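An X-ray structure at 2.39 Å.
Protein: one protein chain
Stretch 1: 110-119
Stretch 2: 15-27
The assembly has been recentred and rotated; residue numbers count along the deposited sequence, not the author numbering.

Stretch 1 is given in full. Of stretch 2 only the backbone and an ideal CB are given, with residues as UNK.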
# COMPACT_ATOMS: atom_id res chain seq x y z
N SER A 110 -3.83 -17.17 4.75
CA SER A 110 -4.74 -17.29 5.88
C SER A 110 -5.52 -18.61 5.90
O SER A 110 -5.91 -19.08 6.96
CB SER A 110 -5.75 -16.13 5.90
OG SER A 110 -5.15 -14.93 6.35
N LEU A 111 -5.75 -19.19 4.73
CA LEU A 111 -6.53 -20.42 4.66
C LEU A 111 -5.81 -21.75 4.46
O LEU A 111 -6.25 -22.78 4.96
CB LEU A 111 -7.60 -20.28 3.56
CG LEU A 111 -8.94 -19.64 3.97
CD1 LEU A 111 -8.71 -18.25 4.53
CD2 LEU A 111 -9.86 -19.60 2.78
N CYS A 112 -4.69 -21.73 3.75
CA CYS A 112 -3.97 -22.96 3.43
C CYS A 112 -2.67 -23.28 4.16
O CYS A 112 -1.63 -22.68 3.88
CB CYS A 112 -3.69 -22.98 1.93
SG CYS A 112 -5.17 -22.82 0.95
N LEU A 113 -2.73 -24.26 5.05
CA LEU A 113 -1.52 -24.68 5.77
C LEU A 113 -0.51 -25.26 4.78
O LEU A 113 -0.88 -25.96 3.84
CB LEU A 113 -1.86 -25.75 6.81
CG LEU A 113 -2.65 -25.30 8.03
CD1 LEU A 113 -2.96 -26.51 8.90
CD2 LEU A 113 -1.85 -24.27 8.82
N ALA A 114 0.76 -24.95 4.97
CA ALA A 114 1.81 -25.46 4.10
C ALA A 114 2.28 -26.81 4.65
O ALA A 114 2.34 -27.00 5.87
CB ALA A 114 2.98 -24.48 4.06
N VAL A 115 2.59 -27.74 3.76
CA VAL A 115 3.08 -29.06 4.16
C VAL A 115 4.60 -29.01 4.20
O VAL A 115 5.25 -28.91 3.15
CB VAL A 115 2.63 -30.17 3.17
CG1 VAL A 115 3.15 -31.53 3.63
CG2 VAL A 115 1.11 -30.20 3.06
N GLU A 116 5.17 -29.07 5.40
CA GLU A 116 6.62 -29.02 5.58
C GLU A 116 7.40 -29.98 4.69
O GLU A 116 7.12 -31.18 4.66
CB GLU A 116 6.98 -29.30 7.04
CG GLU A 116 8.47 -29.19 7.35
CD GLU A 116 9.02 -27.78 7.18
OE1 GLU A 116 8.42 -26.83 7.73
OE2 GLU A 116 10.05 -27.62 6.50
N GLY A 117 8.37 -29.44 3.96
CA GLY A 117 9.19 -30.25 3.09
C GLY A 117 8.59 -30.55 1.73
O GLY A 117 9.30 -30.95 0.81
N GLN A 118 7.28 -30.38 1.58
CA GLN A 118 6.63 -30.65 0.31
C GLN A 118 6.05 -29.35 -0.24
O GLN A 118 5.11 -29.34 -1.03
CB GLN A 118 5.52 -31.68 0.50
CG GLN A 118 6.02 -32.99 1.07
CD GLN A 118 4.91 -34.00 1.25
OE1 GLN A 118 4.21 -34.35 0.30
NE2 GLN A 118 4.74 -34.48 2.48
N THR A 119 6.65 -28.25 0.20
CA THR A 119 6.24 -26.91 -0.17
C THR A 119 6.58 -26.48 -1.61
O THR A 119 6.00 -25.52 -2.12
CB THR A 119 6.82 -25.92 0.87
OG1 THR A 119 5.74 -25.18 1.47
CG2 THR A 119 7.86 -25.00 0.24
N UNK A 15 -17.13 -18.32 8.59
CA UNK A 15 -16.24 -19.46 8.65
C UNK A 15 -16.08 -20.21 7.34
O UNK A 15 -17.06 -20.54 6.68
CB UNK A 15 -16.74 -20.43 9.72
N UNK A 16 -14.83 -20.46 6.97
CA UNK A 16 -14.56 -21.23 5.77
C UNK A 16 -14.20 -22.63 6.28
O UNK A 16 -13.59 -22.76 7.35
CB UNK A 16 -13.45 -20.61 4.92
N UNK A 17 -14.60 -23.68 5.56
CA UNK A 17 -14.21 -25.03 5.95
C UNK A 17 -13.04 -25.31 5.04
O UNK A 17 -13.09 -24.99 3.85
CB UNK A 17 -15.33 -26.06 5.81
N UNK A 18 -11.98 -25.88 5.58
CA UNK A 18 -10.80 -26.18 4.78
C UNK A 18 -10.32 -27.61 5.00
O UNK A 18 -10.28 -28.10 6.14
CB UNK A 18 -9.68 -25.20 5.11
N UNK A 19 -9.99 -28.27 3.90
CA UNK A 19 -9.47 -29.63 3.92
C UNK A 19 -8.17 -29.63 3.16
O UNK A 19 -8.00 -28.94 2.15
CB UNK A 19 -10.46 -30.63 3.32
N UNK A 20 -7.24 -30.43 3.66
CA UNK A 20 -5.92 -30.54 3.07
C UNK A 20 -5.62 -32.03 2.94
O UNK A 20 -5.70 -32.77 3.93
CB UNK A 20 -4.86 -29.82 3.91
N UNK A 21 -5.30 -32.47 1.74
CA UNK A 21 -5.01 -33.88 1.52
C UNK A 21 -3.57 -34.14 1.08
O UNK A 21 -3.14 -33.73 -0.00
CB UNK A 21 -5.97 -34.44 0.47
N UNK A 22 -2.83 -34.83 1.94
CA UNK A 22 -1.44 -35.15 1.67
C UNK A 22 -1.34 -36.62 1.31
O UNK A 22 -1.58 -37.48 2.15
CB UNK A 22 -0.55 -34.82 2.87
N UNK A 23 -0.99 -36.89 0.05
CA UNK A 23 -0.87 -38.26 -0.46
C UNK A 23 0.12 -39.07 0.35
O UNK A 23 -0.15 -40.22 0.72
CB UNK A 23 -0.45 -38.25 -1.93
N UNK A 24 1.28 -38.48 0.63
CA UNK A 24 2.31 -39.13 1.42
C UNK A 24 2.95 -38.16 2.41
O UNK A 24 3.58 -37.18 2.01
CB UNK A 24 3.38 -39.73 0.50
N UNK A 25 2.79 -38.46 3.69
CA UNK A 25 3.36 -37.63 4.74
C UNK A 25 4.70 -38.23 5.16
O UNK A 25 4.95 -39.40 4.91
CB UNK A 25 2.41 -37.52 5.93
N UNK A 26 5.56 -37.42 5.77
CA UNK A 26 6.85 -37.92 6.23
C UNK A 26 6.69 -38.31 7.70
O UNK A 26 5.62 -38.13 8.26
CB UNK A 26 7.96 -36.88 6.04
N UNK A 27 7.73 -38.85 8.30
CA UNK A 27 7.65 -39.26 9.70
C UNK A 27 7.39 -38.03 10.56
O UNK A 27 8.18 -37.08 10.52
CB UNK A 27 8.93 -39.97 10.14

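Stretch 2 opens as a strand, and from 16 to 22 the even positions point their CA-to-CB bonds toward stretch 1. Position 15 is out of reach of stretch 1, which therefore does little to choose its side chain; it is Leu-15.

At position 16 the ideal CB lies 4.3 Å from CD2 of Leu-111, so an apolar group is called for, aliphatic or aromatic. The residue is Phe-16. CD2 of Leu-111 sits over one face of its ring, 4.1 Å from the centroid and 15° off the normal, a CH-pi contact.

Position 17 is out of reach, and a polar residue is as acceptable as any; it is Asn-17, whose OD1 is hydrogen-bonded elsewhere in the structure.

At 18 the ideal CB is 4.2 Å from O of Leu-111, with that leucine's side chain also close by. The backbones are near here, CA of 18 lying 7.2 Å from CA of Leu-111, so a compact apolar residue such as valine, alanine or isoleucine would suit. Val-18 places CG1 3.6 Å from O of Leu-111 and CG2 4.4 Å from its CG.

Position 19, again out of reach, is Ser-19.

The CB at 20 points toward stretch 1 but has nothing of it within 5.5 Å. A longer apolar chain, leucine, isoleucine or methionine, could bridge the gap toward Leu-113 and Val-115. Leu-20 does so: CD2 lies 4.2 Å from CB of Leu-113, and both CD1 and CD2 come near CG2 of Val-115, at 4.2 and 4.3 Å.

Position 21 points away and leaves the choice open; it is Thr-21.

At 22 the ideal CB stands 4.9 Å from CG2 of Val-115 and 5.3 Å from NE2 of Gln-118. Valine, isoleucine or leucine would fit. Ile-22 packs CG1 3.8 Å from CG2 of Val-115, while its CG2 comes within 3.9 Å of NE2 of Gln-118.

Position 23 is sideways and little constrained; Glu-23 leads its end away.

At 24 the backbone matters most: NE2 of Gln-118 donates to O at 3.0 Å, a bond available to any side chain. A water also links N of this residue to OE1 of Gln-118. With CB sideways, many polar residues would serve; it is Gln-24.

Position 25, also sideways, is Thr-25, whose CA passes 4.1 Å from NE2 of Gln-118.

At 26 CB points toward the turn of Val-115 to Gln-118, where a medium polar side chain would suit. Asn-26 brings ND2 to 4.1 Å from O of Glu-116, near without a hydrogen bond.

Position 27 is out of reach; it is Asp-27, poorly ordered.

Stretch 2, residues 15-27: LFNVSLTIEQTND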
# COMPACT_ATOMS: atom_id res chain seq x y z
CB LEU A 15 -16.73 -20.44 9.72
CG LEU A 15 -16.70 -19.98 11.19
CD1 LEU A 15 -17.60 -20.88 12.02
CD2 LEU A 15 -15.27 -20.02 11.70
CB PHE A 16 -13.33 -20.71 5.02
CG PHE A 16 -13.55 -19.44 4.24
CD1 PHE A 16 -13.29 -18.20 4.80
CD2 PHE A 16 -13.94 -19.50 2.90
CE1 PHE A 16 -13.41 -17.02 4.04
CE2 PHE A 16 -14.06 -18.34 2.13
CZ PHE A 16 -13.79 -17.09 2.71
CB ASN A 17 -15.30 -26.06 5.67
CG ASN A 17 -16.16 -26.34 6.87
OD1 ASN A 17 -15.99 -25.74 7.94
ND2 ASN A 17 -17.11 -27.26 6.71
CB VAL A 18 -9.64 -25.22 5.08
CG1 VAL A 18 -8.47 -25.51 4.16
CG2 VAL A 18 -10.09 -23.77 4.91
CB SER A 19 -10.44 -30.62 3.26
OG SER A 19 -11.50 -30.96 4.13
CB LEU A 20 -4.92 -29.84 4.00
CG LEU A 20 -3.44 -30.07 3.81
CD1 LEU A 20 -2.99 -29.55 2.48
CD2 LEU A 20 -2.70 -29.38 4.93
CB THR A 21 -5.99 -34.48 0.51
OG1 THR A 21 -7.33 -34.20 0.93
CG2 THR A 21 -5.81 -35.99 0.41
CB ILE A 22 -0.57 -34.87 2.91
CG1 ILE A 22 -0.88 -33.47 3.44
CG2 ILE A 22 0.89 -34.99 2.54
CD1 ILE A 22 -0.49 -33.26 4.89
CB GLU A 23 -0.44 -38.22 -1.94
CG GLU A 23 -0.28 -39.59 -2.61
CD GLU A 23 -1.59 -40.35 -2.74
OE1 GLU A 23 -2.66 -39.73 -2.55
OE2 GLU A 23 -1.55 -41.56 -3.05
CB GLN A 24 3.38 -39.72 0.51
CG GLN A 24 4.41 -40.55 1.27
CD GLN A 24 5.33 -41.32 0.36
OE1 GLN A 24 6.21 -40.75 -0.29
NE2 GLN A 24 5.13 -42.63 0.29
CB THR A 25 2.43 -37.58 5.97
OG1 THR A 25 2.26 -38.90 6.50
CG2 THR A 25 1.07 -37.03 5.58
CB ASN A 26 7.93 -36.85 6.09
CG ASN A 26 8.08 -36.37 4.65
OD1 ASN A 26 8.01 -37.15 3.71
ND2 ASN A 26 8.31 -35.07 4.49
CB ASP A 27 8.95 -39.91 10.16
CG ASP A 27 9.73 -40.52 9.01
OD1 ASP A 27 10.43 -39.76 8.30
OD2 ASP A 27 9.63 -41.75 8.81
O HOH W 1 2.12 -35.85 -1.02
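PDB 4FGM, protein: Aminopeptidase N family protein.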